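Local structure of autophagy protein 5 (Saccharomyces cerevisiae, 2DYO) at residues 146-158 with 270-282. The protein takes part in autophagic vesicle formation and cytoplasm-to-vacuole transport, and is required for mitophagy and for selective autophagic degradation of the nucleus. Sequence-based numbering, arbitrary orientation.
Sequences FWFHQWKQVCFIL and YSKLRSFDGFLYI
Two indole N-H groups, one helical turn apart, converge on a single backbone oxygen: Trp147 NE1 and Trp151 NE1 each lie 2.9 Å from Phe276 O. The oxygen sits near both indole planes, while the donors reach it from opposite faces of its carbonyl plane, so two bonds hold this carbonyl of a buried residue in the type I turn Ser275-Gly278. A weak hydrogen bond runs from Gln150 NE2 to Asp277 OD1 (3.3 Å). That carboxylate is also engaged within its own segment: OD1 accepts from Tyr281 OH through its syn lone pair, and OD2 closes an Asx turn with Phe279 N.

Ring contacts follow. Gly278 CA packs over the six-membered ring of Trp151, a CH-pi contact 3.6 Å from the centroid and 19° off the normal. The Trp151 rim, in turn, points into a guanidinium face: CH2 stands over the centre of the Arg274 group, the planes 79° apart. Arg274 NH1 donates to Tyr270 OH, a bond that, lying in the guanidinium plane, restrains its rotation; the Tyr270 hydroxyl in turn donates to Gly278 O, in the carbonyl plane. The five-membered ring of Trp147 and the Phe276 ring are near parallel (18°) but offset, centroids 5.0 Å apart, so they overlap little.

Apolar packing completes the contact. With CG2 anti to its carbonyl carbon, Val154 sets that methyl 3.5 Å from Phe279 CE1, and Leu158 CD2 meets Tyr270 CE2 at 3.7 Å.

The contact thus seats helix 142-159 of the alpha-helical bundle region on the turn linking helix 266-273 to strand 280-286 in the ubiquitin-like UblB domain; Phe176 and helix 185-195 also pack against Trp151, and strand 205-208 against Phe279.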
loop_
_atom_site.group_PDB
_atom_site.type_symbol
_atom_site.label_atom_id
_atom_site.label_comp_id
_atom_site.label_asym_id
_atom_site.label_seq_id
_atom_site.Cartn_x
_atom_site.Cartn_y
_atom_site.Cartn_z
ATOM N N PHE A 146 11.686 -4.405 6.484
ATOM C CA PHE A 146 11.490 -4.189 5.057
ATOM C C PHE A 146 11.138 -2.731 4.768
ATOM O O PHE A 146 11.672 -2.117 3.845
ATOM C CB PHE A 146 10.357 -5.073 4.531
ATOM C CG PHE A 146 10.117 -4.929 3.056
ATOM C CD1 PHE A 146 10.858 -5.670 2.140
ATOM C CD2 PHE A 146 9.196 -4.001 2.575
ATOM C CE1 PHE A 146 10.688 -5.491 0.772
ATOM C CE2 PHE A 146 9.020 -3.817 1.204
ATOM C CZ PHE A 146 9.765 -4.559 0.306
ATOM N N TRP A 147 10.217 -2.197 5.559
ATOM C CA TRP A 147 9.748 -0.825 5.400
ATOM C C TRP A 147 10.861 0.202 5.607
ATOM O O TRP A 147 10.986 1.164 4.843
ATOM C CB TRP A 147 8.620 -0.566 6.390
ATOM C CG TRP A 147 8.103 0.832 6.376
ATOM C CD1 TRP A 147 7.241 1.385 5.470
ATOM C CD2 TRP A 147 8.372 1.846 7.348
ATOM N NE1 TRP A 147 6.952 2.684 5.826
ATOM C CE2 TRP A 147 7.639 2.992 6.972
ATOM C CE3 TRP A 147 9.172 1.900 8.500
ATOM C CZ2 TRP A 147 7.667 4.174 7.716
ATOM C CZ3 TRP A 147 9.200 3.075 9.240
ATOM C CH2 TRP A 147 8.454 4.197 8.842
ATOM N N PHE A 148 11.673 0.008 6.642
ATOM C CA PHE A 148 12.755 0.953 6.893
ATOM C C PHE A 148 13.776 0.883 5.757
ATOM O O PHE A 148 14.378 1.896 5.389
ATOM C CB PHE A 148 13.420 0.671 8.245
ATOM C CG PHE A 148 14.455 1.686 8.626
ATOM C CD1 PHE A 148 15.779 1.528 8.236
ATOM C CD2 PHE A 148 14.091 2.833 9.317
ATOM C CE1 PHE A 148 16.731 2.500 8.535
ATOM C CE2 PHE A 148 15.035 3.813 9.622
ATOM C CZ PHE A 148 16.353 3.647 9.226
ATOM N N HIS A 149 13.951 -0.308 5.186
ATOM C CA HIS A 149 14.880 -0.485 4.074
ATOM C C HIS A 149 14.331 0.240 2.839
ATOM O O HIS A 149 15.091 0.686 1.972
ATOM C CB HIS A 149 15.078 -1.975 3.773
ATOM C CG HIS A 149 16.176 -2.247 2.794
ATOM N ND1 HIS A 149 17.504 -2.030 3.090
ATOM C CD2 HIS A 149 16.141 -2.674 1.509
ATOM C CE1 HIS A 149 18.241 -2.312 2.030
ATOM N NE2 HIS A 149 17.438 -2.704 1.057
ATOM N N GLN A 150 13.007 0.350 2.762
ATOM C CA GLN A 150 12.361 1.061 1.661
ATOM C C GLN A 150 12.737 2.538 1.794
ATOM O O GLN A 150 13.135 3.182 0.824
ATOM C CB GLN A 150 10.833 0.936 1.741
ATOM C CG GLN A 150 10.235 -0.387 1.268
ATOM C CD GLN A 150 10.498 -0.662 -0.201
ATOM O OE1 GLN A 150 11.585 -1.104 -0.579
ATOM N NE2 GLN A 150 9.505 -0.388 -1.041
ATOM N N TRP A 151 12.613 3.068 3.007
ATOM C CA TRP A 151 12.930 4.470 3.235
ATOM C C TRP A 151 14.399 4.798 3.070
ATOM O O TRP A 151 14.753 5.915 2.715
ATOM C CB TRP A 151 12.434 4.930 4.607
ATOM C CG TRP A 151 11.012 5.398 4.573
ATOM C CD1 TRP A 151 9.901 4.689 4.932
ATOM C CD2 TRP A 151 10.545 6.666 4.098
ATOM N NE1 TRP A 151 8.768 5.437 4.707
ATOM C CE2 TRP A 151 9.136 6.654 4.193
ATOM C CE3 TRP A 151 11.183 7.814 3.597
ATOM C CZ2 TRP A 151 8.350 7.748 3.804
ATOM C CZ3 TRP A 151 10.400 8.902 3.213
ATOM C CH2 TRP A 151 8.999 8.858 3.320
ATOM N N LYS A 152 15.264 3.820 3.334
ATOM C CA LYS A 152 16.696 4.044 3.170
ATOM C C LYS A 152 16.994 4.253 1.681
ATOM O O LYS A 152 17.780 5.123 1.303
ATOM C CB LYS A 152 17.483 2.857 3.722
ATOM C CG LYS A 152 18.973 3.101 3.828
ATOM C CD LYS A 152 19.705 1.866 4.386
ATOM C CE LYS A 152 21.218 2.081 4.393
ATOM N NZ LYS A 152 21.931 0.868 4.887
ATOM N N GLN A 153 16.358 3.455 0.829
ATOM C CA GLN A 153 16.552 3.592 -0.613
ATOM C C GLN A 153 15.990 4.947 -1.058
ATOM O O GLN A 153 16.597 5.666 -1.851
ATOM C CB GLN A 153 15.810 2.489 -1.374
ATOM C CG GLN A 153 16.271 1.078 -1.098
ATOM C CD GLN A 153 15.344 0.045 -1.722
ATOM O OE1 GLN A 153 15.217 -0.040 -2.950
ATOM N NE2 GLN A 153 14.681 -0.744 -0.876
ATOM N N VAL A 154 14.808 5.277 -0.545
ATOM C CA VAL A 154 14.154 6.537 -0.879
ATOM C C VAL A 154 15.045 7.724 -0.522
ATOM O O VAL A 154 15.237 8.621 -1.334
ATOM C CB VAL A 154 12.789 6.669 -0.155
ATOM C CG1 VAL A 154 12.249 8.081 -0.289
ATOM C CG2 VAL A 154 11.800 5.677 -0.751
ATOM N N CYS A 155 15.607 7.718 0.684
ATOM C CA CYS A 155 16.482 8.807 1.113
ATOM C C CYS A 155 17.615 8.989 0.104
ATOM O O CYS A 155 17.911 10.109 -0.327
ATOM C CB CYS A 155 17.059 8.510 2.503
ATOM S SG CYS A 155 18.132 9.796 3.197
ATOM N N PHE A 156 18.231 7.876 -0.279
ATOM C CA PHE A 156 19.323 7.882 -1.243
ATOM C C PHE A 156 18.880 8.411 -2.605
ATOM O O PHE A 156 19.596 9.179 -3.244
ATOM C CB PHE A 156 19.886 6.474 -1.415
ATOM C CG PHE A 156 21.023 6.402 -2.386
ATOM C CD1 PHE A 156 22.251 6.984 -2.083
ATOM C CD2 PHE A 156 20.861 5.789 -3.624
ATOM C CE1 PHE A 156 23.300 6.959 -2.997
ATOM C CE2 PHE A 156 21.907 5.758 -4.550
ATOM C CZ PHE A 156 23.129 6.345 -4.234
ATOM N N ILE A 157 17.703 7.986 -3.052
ATOM C CA ILE A 157 17.171 8.420 -4.341
ATOM C C ILE A 157 16.865 9.919 -4.329
ATOM O O ILE A 157 17.217 10.645 -5.265
ATOM C CB ILE A 157 15.884 7.625 -4.696
ATOM C CG1 ILE A 157 16.242 6.147 -4.894
ATOM C CG2 ILE A 157 15.232 8.201 -5.957
ATOM C CD1 ILE A 157 15.045 5.209 -4.978
ATOM N N LEU A 158 16.230 10.380 -3.255
ATOM C CA LEU A 158 15.870 11.788 -3.115
ATOM C C LEU A 158 17.033 12.730 -2.830
ATOM O O LEU A 158 17.119 13.805 -3.426
ATOM C CB LEU A 158 14.832 11.965 -2.001
ATOM C CG LEU A 158 13.415 11.442 -2.240
ATOM C CD1 LEU A 158 12.625 11.528 -0.938
ATOM C CD2 LEU A 158 12.736 12.264 -3.332
ATOM N N TYR A 270 4.743 13.311 -6.694
ATOM C CA TYR A 270 5.527 12.613 -5.682
ATOM C C TYR A 270 5.390 13.231 -4.292
ATOM O O TYR A 270 5.004 12.563 -3.335
ATOM C CB TYR A 270 7.012 12.598 -6.038
ATOM C CG TYR A 270 7.833 11.942 -4.945
ATOM C CD1 TYR A 270 7.895 10.553 -4.839
ATOM C CD2 TYR A 270 8.452 12.708 -3.952
ATOM C CE1 TYR A 270 8.546 9.940 -3.769
ATOM C CE2 TYR A 270 9.107 12.102 -2.869
ATOM C CZ TYR A 270 9.146 10.716 -2.787
ATOM O OH TYR A 270 9.763 10.106 -1.717
ATOM N N SER A 271 5.707 14.515 -4.184
ATOM C CA SER A 271 5.667 15.186 -2.892
ATOM C C SER A 271 4.329 15.107 -2.173
ATOM O O SER A 271 4.285 15.151 -0.950
ATOM C CB SER A 271 6.084 16.654 -3.039
ATOM O OG SER A 271 5.106 17.385 -3.746
ATOM N N LYS A 272 3.243 14.961 -2.924
ATOM C CA LYS A 272 1.920 14.913 -2.317
ATOM C C LYS A 272 1.258 13.545 -2.247
ATOM O O LYS A 272 0.613 13.214 -1.248
ATOM C CB LYS A 272 0.999 15.896 -3.047
ATOM C CG LYS A 272 1.410 17.344 -2.831
ATOM C CD LYS A 272 0.680 18.302 -3.757
ATOM C CE LYS A 272 1.091 19.739 -3.446
ATOM N NZ LYS A 272 0.680 20.693 -4.505
ATOM N N LEU A 273 1.413 12.750 -3.299
ATOM C CA LEU A 273 0.779 11.443 -3.330
ATOM C C LEU A 273 1.653 10.208 -3.094
ATOM O O LEU A 273 1.179 9.081 -3.249
ATOM C CB LEU A 273 0.007 11.296 -4.647
ATOM C CG LEU A 273 -1.452 11.775 -4.614
ATOM C CD1 LEU A 273 -1.561 13.144 -3.954
ATOM C CD2 LEU A 273 -2.008 11.800 -6.026
ATOM N N ARG A 274 2.916 10.390 -2.713
ATOM C CA ARG A 274 3.760 9.219 -2.462
ATOM C C ARG A 274 3.126 8.400 -1.341
ATOM O O ARG A 274 2.401 8.942 -0.505
ATOM C CB ARG A 274 5.176 9.632 -2.050
ATOM C CG ARG A 274 5.257 10.329 -0.698
ATOM C CD ARG A 274 6.703 10.620 -0.330
ATOM N NE ARG A 274 6.803 11.399 0.902
ATOM C CZ ARG A 274 7.946 11.828 1.427
ATOM N NH1 ARG A 274 9.096 11.554 0.831
ATOM N NH2 ARG A 274 7.936 12.539 2.548
ATOM N N SER A 275 3.394 7.098 -1.334
ATOM C CA SER A 275 2.848 6.208 -0.320
ATOM C C SER A 275 3.673 6.251 0.971
ATOM O O SER A 275 4.724 6.898 1.022
ATOM C CB SER A 275 2.775 4.784 -0.869
ATOM O OG SER A 275 1.937 4.737 -2.018
ATOM N N PHE A 276 3.204 5.547 2.001
ATOM C CA PHE A 276 3.860 5.550 3.309
ATOM C C PHE A 276 5.236 4.886 3.388
ATOM O O PHE A 276 5.891 4.956 4.427
ATOM C CB PHE A 276 2.922 4.942 4.367
ATOM C CG PHE A 276 2.989 3.444 4.457
ATOM C CD1 PHE A 276 3.657 2.827 5.515
ATOM C CD2 PHE A 276 2.385 2.647 3.488
ATOM C CE1 PHE A 276 3.725 1.430 5.605
ATOM C CE2 PHE A 276 2.444 1.248 3.566
ATOM C CZ PHE A 276 3.116 0.638 4.628
ATOM N N ASP A 277 5.674 4.243 2.307
ATOM C CA ASP A 277 6.996 3.620 2.302
ATOM C C ASP A 277 7.985 4.529 1.574
ATOM O O ASP A 277 9.129 4.147 1.332
ATOM C CB ASP A 277 6.964 2.242 1.635
ATOM C CG ASP A 277 6.579 2.299 0.169
ATOM O OD1 ASP A 277 6.670 1.241 -0.488
ATOM O OD2 ASP A 277 6.183 3.380 -0.327
ATOM N N GLY A 278 7.533 5.735 1.230
ATOM C CA GLY A 278 8.396 6.692 0.557
ATOM C C GLY A 278 8.383 6.666 -0.961
ATOM O O GLY A 278 8.882 7.592 -1.605
ATOM N N PHE A 279 7.818 5.614 -1.541
ATOM C CA PHE A 279 7.751 5.501 -2.994
ATOM C C PHE A 279 6.423 5.988 -3.557
ATOM O O PHE A 279 5.368 5.818 -2.934
ATOM C CB PHE A 279 7.947 4.046 -3.448
ATOM C CG PHE A 279 9.385 3.622 -3.548
ATOM C CD1 PHE A 279 10.043 3.067 -2.458
ATOM C CD2 PHE A 279 10.082 3.776 -4.742
ATOM C CE1 PHE A 279 11.380 2.668 -2.556
ATOM C CE2 PHE A 279 11.416 3.381 -4.850
ATOM C CZ PHE A 279 12.064 2.827 -3.754
ATOM N N LEU A 280 6.488 6.610 -4.730
ATOM C CA LEU A 280 5.285 7.050 -5.429
ATOM C C LEU A 280 4.939 5.875 -6.331
ATOM O O LEU A 280 5.793 5.394 -7.075
ATOM C CB LEU A 280 5.556 8.275 -6.303
ATOM C CG LEU A 280 4.407 8.591 -7.274
ATOM C CD1 LEU A 280 3.157 9.015 -6.491
ATOM C CD2 LEU A 280 4.834 9.690 -8.226
ATOM N N TYR A 281 3.700 5.399 -6.260
ATOM C CA TYR A 281 3.284 4.282 -7.095
ATOM C C TYR A 281 2.220 4.703 -8.092
ATOM O O TYR A 281 1.248 5.367 -7.730
ATOM C CB TYR A 281 2.683 3.141 -6.262
ATOM C CG TYR A 281 3.638 2.399 -5.362
ATOM C CD1 TYR A 281 3.958 2.885 -4.103
ATOM C CD2 TYR A 281 4.188 1.180 -5.760
ATOM C CE1 TYR A 281 4.800 2.170 -3.246
ATOM C CE2 TYR A 281 5.029 0.462 -4.920
ATOM C CZ TYR A 281 5.326 0.961 -3.664
ATOM O OH TYR A 281 6.122 0.241 -2.815
ATOM N N ILE A 282 2.404 4.343 -9.355
ATOM C CA ILE A 282 1.358 4.635 -10.316
ATOM C C ILE A 282 0.935 3.311 -10.915
ATOM O O ILE A 282 1.751 2.393 -11.095
ATOM C CB ILE A 282 1.784 5.641 -11.416
ATOM C CG1 ILE A 282 2.991 5.133 -12.190
ATOM C CG2 ILE A 282 2.086 7.004 -10.785
ATOM C CD1 ILE A 282 3.493 6.151 -13.201
#